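Local structure of GTN Reductase (Agrobacterium tumefaciens, 5N6G) at residues R146-T149 against I150-G154; G182-I185 against E186-L189; A208-L211 against L212-D216. The protein probably reduces activated carbon-carbon double bonds with a bound flavin mononucleotide, as an ene-reductase of the Old Yellow Enzyme family. All coordinates share one frame; numbering follows the deposited sequence. Where two conformers were deposited one is given.

Contact 1: R146-T149 against I150-G154; sequences RALT and IDDIG
A capping box opens helix 150-169, with Thr149 at the N-cap and Asp152 closing the pair from within the first turn. Thr149 OG1 accepts from Asp152 N at 2.9 Å, and Asp152 OD2 accepts from Thr149 N, also at 2.9 Å and nearly straight. Thr149 OG1 sits between its own backbone N and carbonyl carbon (chi1 68°), which places the hydroxyl oxygen where Asp152 N can reach it. The carboxylate has a second task. Arg146 reaches it with an extended chain, and Arg146 NH1 makes a salt bridge of 2.8 Å to Asp152 OD2, the acceptor lying in the guanidinium plane. The two donors grip OD2 from opposite faces of the carboxylate, each well out of its plane, which probably keeps Asp152 ionised and limits its rotation. A water joins the other branches, accepting from Arg146 NH2 and donating to Asp152 OD1 at 2.7 Å. Beneath this polar layer, Leu148 CD2 lies against Asp152 CB at 3.4 Å, while Leu148 CB meets Ile153 CG1 at 4.0 Å. Ile153 N closes the first helical turn on Thr149 O. Outside the segments, Arg146 and Leu148 bond through their backbones to strand 117-118 and the residue before it. Leu148 and Ile153 pack on Phe188 of helix 184-189, which puts the turn between the small two-stranded sheet and that helix.

Contact 2: G182-I185 against E186-L189; sequences GYLI and EQFL. With 8OZ (2-Phenylacrylic acid), chain C.
Gln187 reaches back from the first turn of helix 184-189 to the peptides that precede it, touching Tyr183 and Gly182. Its CB rests on Leu184 O at 3.4 Å, and CG, placed anti to the carbonyl carbon (chi1 -71°), passes Tyr183 O at 3.2 Å. Beyond CG the chain is extended; CD lies against the Tyr183 carbonyl, OE1 comes near Leu184 CD1, and NE2 donates to Gly182 O at 2.9 Å, almost straight and in the amide plane. Both ends of the amide have further partners, since OE1 accepts from Arg103 N and NE2 also bonds Val101 O, which fixes its orientation. Glu186 folds back too: its OE1 accepts from Gly182 N at 2.7 Å, met from far above the carboxylate plane in a bent bond, while OE2 makes a salt bridge to Lys190 and a hydrogen bond with Ser232 OG. The Leu184 and Phe188 side chains run side by side, pointing the same way, with Leu184 CD1 4.0 Å from Phe188 CE1. At the helix's N-terminal end, Tyr183 brings its ring edge to 2-phenylacrylic acid, CE2 standing 3.4 Å from ligand atom O, and its OH bonds Tyr65. This short helix follows barrel strand 174-178, its N-cap residue lining the 2-phenylacrylic acid pocket of an Old Yellow Enzyme beside His178 and Asn181, which hydrogen-bond the ligand.

Contact 3: A208-L211 against L212-D216; sequences ARFL and LEVVD
Phe210 and Val214, one turn apart on helix 204-222, make the dense side of this contact. Val214 CG2 stands over one face of the Phe210 ring, 3.8 Å from its centroid and 16° off the normal, a CH-pi contact shifted toward the rim near CZ. With Phe210 CG anti to the backbone N (chi1 -178°), the ring is carried along the helix to the following turn, where Val214 CG2 meets it. Leu211 continues the apolar side: its CD2 branch touches Val215 CG2 at 4.0 Å and Leu212 CD2 at 3.9 Å. Leu212 CD1 reaches only loosely back to Ala208 CB, at 4.5 Å. Regular backbone bonds run beneath all of these, among them Val214 N to Phe210 O at 2.9 Å.

The partly exposed side is polar and looser. Arg209 and Glu213 carry opposite charges, yet NH1 of Arg209 and OE2 of Glu213 remain 5.3 Å apart and are joined by a water, which accepts from NH1 and donates to OE2 at 2.9 Å. The Arg209 chain bends at chi3, and its NE bonds Asp199 O and its NH2 Asn206 OD1, while Glu213 OE1 bonds Tyr200 OH. The aliphatic part of Arg209 passes the carboxylate instead, CG lying 3.8 Å from Glu213 OE2. In the fold, the helix is flanked by two others of the barrel's outer layer: Val214 packs on Leu157 and Tyr160 of helix 150-169, Leu212 on Gln255 and Leu256 of helix 245-256. Helix 184-189 meets Phe210 and Leu211, and Phe210 stacks on Phe188.

How the contacts relate
All three contacts are local, and their helices meet in one apolar patch on the same side of the chain's centre. Contact 2 is wholly buried and touches both others: Phe188 CZ touches Leu148 CD1 of contact 1 at 3.8 Å, and Ile185 CG2 reaches Leu211 CB of contact 3 at 3.6 Å. Contacts 1 and 3 also meet directly, through Ile153 and Phe210. Chemistry follows position. Near the surface, contact 1 relies on a charged capping network; contact 2 uses buried side-chain bonds to backbone just behind a tyrosine that touches the ligand; contact 3, mid-helix, combines an apolar inner side with a water-bridged, partly exposed one.

Contact 1: R146-T149 against I150-G154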
loop_
_atom_site.group_PDB
_atom_site.type_symbol
_atom_site.label_atom_id
_atom_site.label_comp_id
_atom_site.label_asym_id
_atom_site.label_seq_id
_atom_site.Cartn_x
_atom_site.Cartn_y
_atom_site.Cartn_z
ATOM N N ARG A 146 4.493 10.434 -19.685
ATOM C CA ARG A 146 5.000 11.789 -19.840
ATOM C C ARG A 146 5.534 12.281 -18.505
ATOM O O ARG A 146 5.058 11.871 -17.438
ATOM C CB ARG A 146 3.924 12.754 -20.357
ATOM C CG ARG A 146 2.768 12.992 -19.427
ATOM C CD ARG A 146 1.806 14.078 -20.021
ATOM N NE ARG A 146 0.759 14.394 -19.045
ATOM C CZ ARG A 146 0.887 15.288 -18.062
ATOM N NH1 ARG A 146 1.997 16.005 -17.937
ATOM N NH2 ARG A 146 -0.099 15.455 -17.198
ATOM N N ALA A 147 6.519 13.173 -18.572
ATOM C CA ALA A 147 7.153 13.694 -17.369
ATOM C C ALA A 147 6.300 14.812 -16.771
ATOM O O ALA A 147 5.801 15.685 -17.491
ATOM C CB ALA A 147 8.549 14.216 -17.678
ATOM N N LEU A 148 6.163 14.784 -15.451
ATOM C CA LEU A 148 5.341 15.747 -14.727
ATOM C C LEU A 148 5.978 17.127 -14.704
ATOM O O LEU A 148 7.179 17.264 -14.464
ATOM C CB LEU A 148 5.145 15.281 -13.289
ATOM C CG LEU A 148 4.232 14.082 -13.162
ATOM C CD1 LEU A 148 4.490 13.365 -11.853
ATOM C CD2 LEU A 148 2.791 14.599 -13.268
ATOM N N THR A 149 5.162 18.159 -14.907
ATOM C CA THR A 149 5.595 19.516 -14.631
ATOM C C THR A 149 5.396 19.837 -13.146
ATOM O O THR A 149 4.684 19.142 -12.422
ATOM C CB THR A 149 4.806 20.542 -15.440
ATOM O OG1 THR A 149 3.459 20.559 -14.960
ATOM C CG2 THR A 149 4.837 20.245 -16.941
ATOM N N ILE A 150 6.017 20.935 -12.702
ATOM C CA ILE A 150 5.790 21.413 -11.338
ATOM C C ILE A 150 4.310 21.644 -11.083
ATOM O O ILE A 150 3.788 21.289 -10.019
ATOM C CB ILE A 150 6.600 22.698 -11.076
ATOM C CG1 ILE A 150 8.089 22.465 -11.335
ATOM C CG2 ILE A 150 6.378 23.174 -9.648
ATOM C CD1 ILE A 150 8.714 21.428 -10.442
ATOM N N ASP A 151 3.608 22.272 -12.030
ATOM C CA ASP A 151 2.173 22.463 -11.848
ATOM C C ASP A 151 1.444 21.128 -11.743
ATOM O O ASP A 151 0.522 20.976 -10.928
ATOM C CB ASP A 151 1.601 23.301 -12.997
ATOM C CG ASP A 151 2.009 24.772 -12.910
ATOM O OD1 ASP A 151 2.326 25.243 -11.795
ATOM O OD2 ASP A 151 2.009 25.456 -13.956
ATOM N N ASP A 152 1.832 20.145 -12.568
ATOM C CA ASP A 152 1.210 18.824 -12.469
ATOM C C ASP A 152 1.392 18.232 -11.080
ATOM O O ASP A 152 0.491 17.561 -10.548
ATOM C CB ASP A 152 1.822 17.850 -13.472
ATOM C CG ASP A 152 1.570 18.215 -14.905
ATOM O OD1 ASP A 152 0.568 18.907 -15.189
ATOM O OD2 ASP A 152 2.392 17.767 -15.746
ATOM N N ILE A 153 2.590 18.385 -10.516
ATOM C CA ILE A 153 2.855 17.864 -9.178
ATOM C C ILE A 153 1.926 18.511 -8.164
ATOM O O ILE A 153 1.400 17.839 -7.266
ATOM C CB ILE A 153 4.346 18.055 -8.826
ATOM C CG1 ILE A 153 5.214 17.148 -9.709
ATOM C CG2 ILE A 153 4.590 17.826 -7.343
ATOM C CD1 ILE A 153 6.704 17.448 -9.634
ATOM N N GLY A 154 1.707 19.829 -8.283
ATOM C CA GLY A 154 0.769 20.496 -7.385
ATOM C C GLY A 154 -0.633 19.931 -7.472
ATOM O O GLY A 154 -1.326 19.794 -6.459
HETATM O O HOH W 1 -1.556 17.288 -14.881
#

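Contact 2: G182-I185 against E186-L189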
loop_
_atom_site.group_PDB
_atom_site.type_symbol
_atom_site.label_atom_id
_atom_site.label_comp_id
_atom_site.label_asym_id
_atom_site.label_seq_id
_atom_site.Cartn_x
_atom_site.Cartn_y
_atom_site.Cartn_z
ATOM N N GLY A 182 7.373 0.417 -6.653
ATOM C CA GLY A 182 7.610 1.010 -7.969
ATOM C C GLY A 182 6.546 1.951 -8.484
ATOM O O GLY A 182 6.562 2.253 -9.678
ATOM N N TYR A 183 5.617 2.401 -7.651
ATOM C CA TYR A 183 4.569 3.307 -8.102
ATOM C C TYR A 183 5.053 4.755 -7.991
ATOM O O TYR A 183 6.255 5.011 -7.930
ATOM C CB TYR A 183 3.266 2.987 -7.377
ATOM C CG TYR A 183 2.783 1.607 -7.814
ATOM C CD1 TYR A 183 2.372 1.381 -9.113
ATOM C CD2 TYR A 183 2.789 0.525 -6.941
ATOM C CE1 TYR A 183 1.927 0.127 -9.529
ATOM C CE2 TYR A 183 2.366 -0.741 -7.363
ATOM C CZ TYR A 183 1.926 -0.920 -8.645
ATOM O OH TYR A 183 1.499 -2.152 -9.074
ATOM N N LEU A 184 4.144 5.723 -8.084
ATOM C CA LEU A 184 4.568 7.103 -8.369
ATOM C C LEU A 184 5.594 7.616 -7.363
ATOM O O LEU A 184 6.596 8.222 -7.756
ATOM C CB LEU A 184 3.370 8.044 -8.404
ATOM C CG LEU A 184 3.719 9.506 -8.744
ATOM C CD1 LEU A 184 4.220 9.630 -10.166
ATOM C CD2 LEU A 184 2.511 10.435 -8.494
ATOM N N ILE A 185 5.318 7.480 -6.066
ATOM C CA ILE A 185 6.214 8.071 -5.079
ATOM C C ILE A 185 7.581 7.421 -5.174
ATOM O O ILE A 185 8.612 8.103 -5.113
ATOM C CB ILE A 185 5.614 7.969 -3.668
ATOM C CG1 ILE A 185 4.330 8.808 -3.591
ATOM C CG2 ILE A 185 6.600 8.495 -2.624
ATOM C CD1 ILE A 185 3.542 8.656 -2.301
ATOM N N GLU A 186 7.614 6.098 -5.345
ATOM C CA GLU A 186 8.881 5.387 -5.500
ATOM C C GLU A 186 9.604 5.782 -6.771
ATOM O O GLU A 186 10.840 5.764 -6.823
ATOM C CB GLU A 186 8.676 3.875 -5.536
ATOM C CG GLU A 186 8.966 3.216 -4.260
ATOM C CD GLU A 186 9.481 1.781 -4.394
ATOM O OE1 GLU A 186 9.726 1.235 -5.512
ATOM O OE2 GLU A 186 9.634 1.208 -3.310
ATOM N N GLN A 187 8.855 6.081 -7.829
ATOM C CA GLN A 187 9.468 6.530 -9.075
ATOM C C GLN A 187 10.266 7.819 -8.871
ATOM O O GLN A 187 11.346 7.994 -9.443
ATOM C CB GLN A 187 8.391 6.712 -10.150
ATOM C CG GLN A 187 7.798 5.404 -10.650
ATOM C CD GLN A 187 6.410 5.550 -11.270
ATOM O OE1 GLN A 187 6.110 6.537 -11.939
ATOM N NE2 GLN A 187 5.579 4.536 -11.082
ATOM N N PHE A 188 9.753 8.727 -8.037
ATOM C CA PHE A 188 10.523 9.910 -7.652
ATOM C C PHE A 188 11.704 9.545 -6.758
ATOM O O PHE A 188 12.790 10.134 -6.882
ATOM C CB PHE A 188 9.633 10.897 -6.904
ATOM C CG PHE A 188 8.827 11.839 -7.769
ATOM C CD1 PHE A 188 7.552 11.505 -8.188
ATOM C CD2 PHE A 188 9.337 13.073 -8.145
ATOM C CE1 PHE A 188 6.825 12.371 -8.972
ATOM C CE2 PHE A 188 8.599 13.966 -8.907
ATOM C CZ PHE A 188 7.345 13.617 -9.323
ATOM N N LEU A 189 11.513 8.592 -5.846
ATOM C CA LEU A 189 12.547 8.270 -4.855
ATOM C C LEU A 189 13.760 7.598 -5.477
ATOM O O LEU A 189 14.904 7.912 -5.123
ATOM C CB LEU A 189 12.001 7.313 -3.798
ATOM C CG LEU A 189 11.036 7.770 -2.724
ATOM C CD1 LEU A 189 10.606 6.549 -1.931
ATOM C CD2 LEU A 189 11.702 8.783 -1.835
HETATM C C4 8OZ C . -0.371 -7.022 -7.561
HETATM C C5 8OZ C . -1.103 -6.762 -8.696
HETATM C C6 8OZ C . -1.409 -5.461 -9.027
HETATM C C7 8OZ C . -1.000 -4.418 -8.215
HETATM C C8 8OZ C . 1.440 -3.514 -5.530
HETATM C C 8OZ C . -0.819 -2.611 -5.851
HETATM O O 8OZ C . 1.704 -2.722 -4.658
HETATM C C1 8OZ C . 0.064 -3.560 -6.124
HETATM C C2 8OZ C . -0.277 -4.671 -7.057
HETATM C C3 8OZ C . 0.049 -5.987 -6.744
HETATM O O1 8OZ C . 2.328 -4.350 -6.013
#

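Contact 3: A208-L211 against L212-D216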
loop_
_atom_site.group_PDB
_atom_site.type_symbol
_atom_site.label_atom_id
_atom_site.label_comp_id
_atom_site.label_asym_id
_atom_site.label_seq_id
_atom_site.Cartn_x
_atom_site.Cartn_y
_atom_site.Cartn_z
ATOM N N ALA A 208 13.502 12.609 -2.240
ATOM C CA ALA A 208 12.548 12.401 -1.158
ATOM C C ALA A 208 11.504 13.506 -1.050
ATOM O O ALA A 208 10.542 13.356 -0.295
ATOM C CB ALA A 208 13.304 12.297 0.164
ATOM N N ARG A 209 11.695 14.616 -1.761
ATOM C CA ARG A 209 10.863 15.803 -1.583
ATOM C C ARG A 209 9.399 15.506 -1.853
ATOM O O ARG A 209 8.527 15.922 -1.083
ATOM C CB ARG A 209 11.344 16.912 -2.514
ATOM C CG ARG A 209 10.596 18.227 -2.349
ATOM C CD ARG A 209 11.150 19.305 -3.293
ATOM N NE ARG A 209 12.603 19.432 -3.178
ATOM C CZ ARG A 209 13.229 19.982 -2.146
ATOM N NH1 ARG A 209 12.540 20.459 -1.122
ATOM N NH2 ARG A 209 14.551 20.021 -2.124
ATOM N N PHE A 210 9.106 14.809 -2.956
ATOM C CA PHE A 210 7.706 14.512 -3.278
ATOM C C PHE A 210 7.060 13.646 -2.200
ATOM O O PHE A 210 5.935 13.931 -1.757
ATOM C CB PHE A 210 7.606 13.844 -4.653
ATOM C CG PHE A 210 6.189 13.551 -5.076
ATOM C CD1 PHE A 210 5.294 14.593 -5.329
ATOM C CD2 PHE A 210 5.751 12.249 -5.214
ATOM C CE1 PHE A 210 3.988 14.324 -5.724
ATOM C CE2 PHE A 210 4.456 11.971 -5.611
ATOM C CZ PHE A 210 3.579 12.989 -5.857
ATOM N N LEU A 211 7.733 12.572 -1.784
ATOM C CA LEU A 211 7.196 11.727 -0.715
ATOM C C LEU A 211 6.810 12.577 0.481
ATOM O O LEU A 211 5.720 12.427 1.053
ATOM C CB LEU A 211 8.221 10.664 -0.325
ATOM C CG LEU A 211 7.802 9.645 0.751
ATOM C CD1 LEU A 211 8.626 8.381 0.630
ATOM C CD2 LEU A 211 7.944 10.175 2.167
ATOM N N LEU A 212 7.705 13.469 0.902
ATOM C CA LEU A 212 7.448 14.213 2.124
ATOM C C LEU A 212 6.374 15.272 1.910
ATOM O O LEU A 212 5.607 15.564 2.829
ATOM C CB LEU A 212 8.747 14.816 2.650
ATOM C CG LEU A 212 9.766 13.779 3.101
ATOM C CD1 LEU A 212 11.098 14.466 3.379
ATOM C CD2 LEU A 212 9.321 13.045 4.355
ATOM N N GLU A 213 6.239 15.792 0.690
ATOM C CA GLU A 213 5.136 16.707 0.405
ATOM C C GLU A 213 3.799 15.983 0.432
ATOM O O GLU A 213 2.804 16.550 0.907
ATOM C CB GLU A 213 5.347 17.402 -0.947
ATOM C CG GLU A 213 6.412 18.479 -0.888
ATOM C CD GLU A 213 6.743 19.109 -2.229
ATOM O OE1 GLU A 213 6.380 18.553 -3.281
ATOM O OE2 GLU A 213 7.391 20.182 -2.223
ATOM N N VAL A 214 3.761 14.739 -0.070
ATOM C CA VAL A 214 2.542 13.935 0.011
ATOM C C VAL A 214 2.186 13.685 1.468
ATOM O O VAL A 214 1.043 13.882 1.883
ATOM C CB VAL A 214 2.694 12.612 -0.769
ATOM C CG1 VAL A 214 1.501 11.699 -0.510
ATOM C CG2 VAL A 214 2.871 12.880 -2.264
ATOM N N VAL A 215 3.166 13.260 2.274
ATOM C CA VAL A 215 2.886 12.987 3.684
ATOM C C VAL A 215 2.355 14.234 4.376
ATOM O O VAL A 215 1.374 14.181 5.115
ATOM C CB VAL A 215 4.143 12.445 4.395
ATOM C CG1 VAL A 215 3.926 12.400 5.914
ATOM C CG2 VAL A 215 4.488 11.086 3.882
ATOM N N ASP A 216 2.999 15.377 4.159
ATOM C CA ASP A 216 2.573 16.576 4.851
ATOM C C ASP A 216 1.199 17.051 4.361
ATOM O O ASP A 216 0.415 17.575 5.158
ATOM C CB ASP A 216 3.641 17.660 4.709
ATOM C CG ASP A 216 4.951 17.287 5.406
ATOM O OD1 ASP A 216 4.915 16.435 6.340
ATOM O OD2 ASP A 216 6.012 17.848 5.039
HETATM O O HOH W 2 9.438 20.648 -0.275
#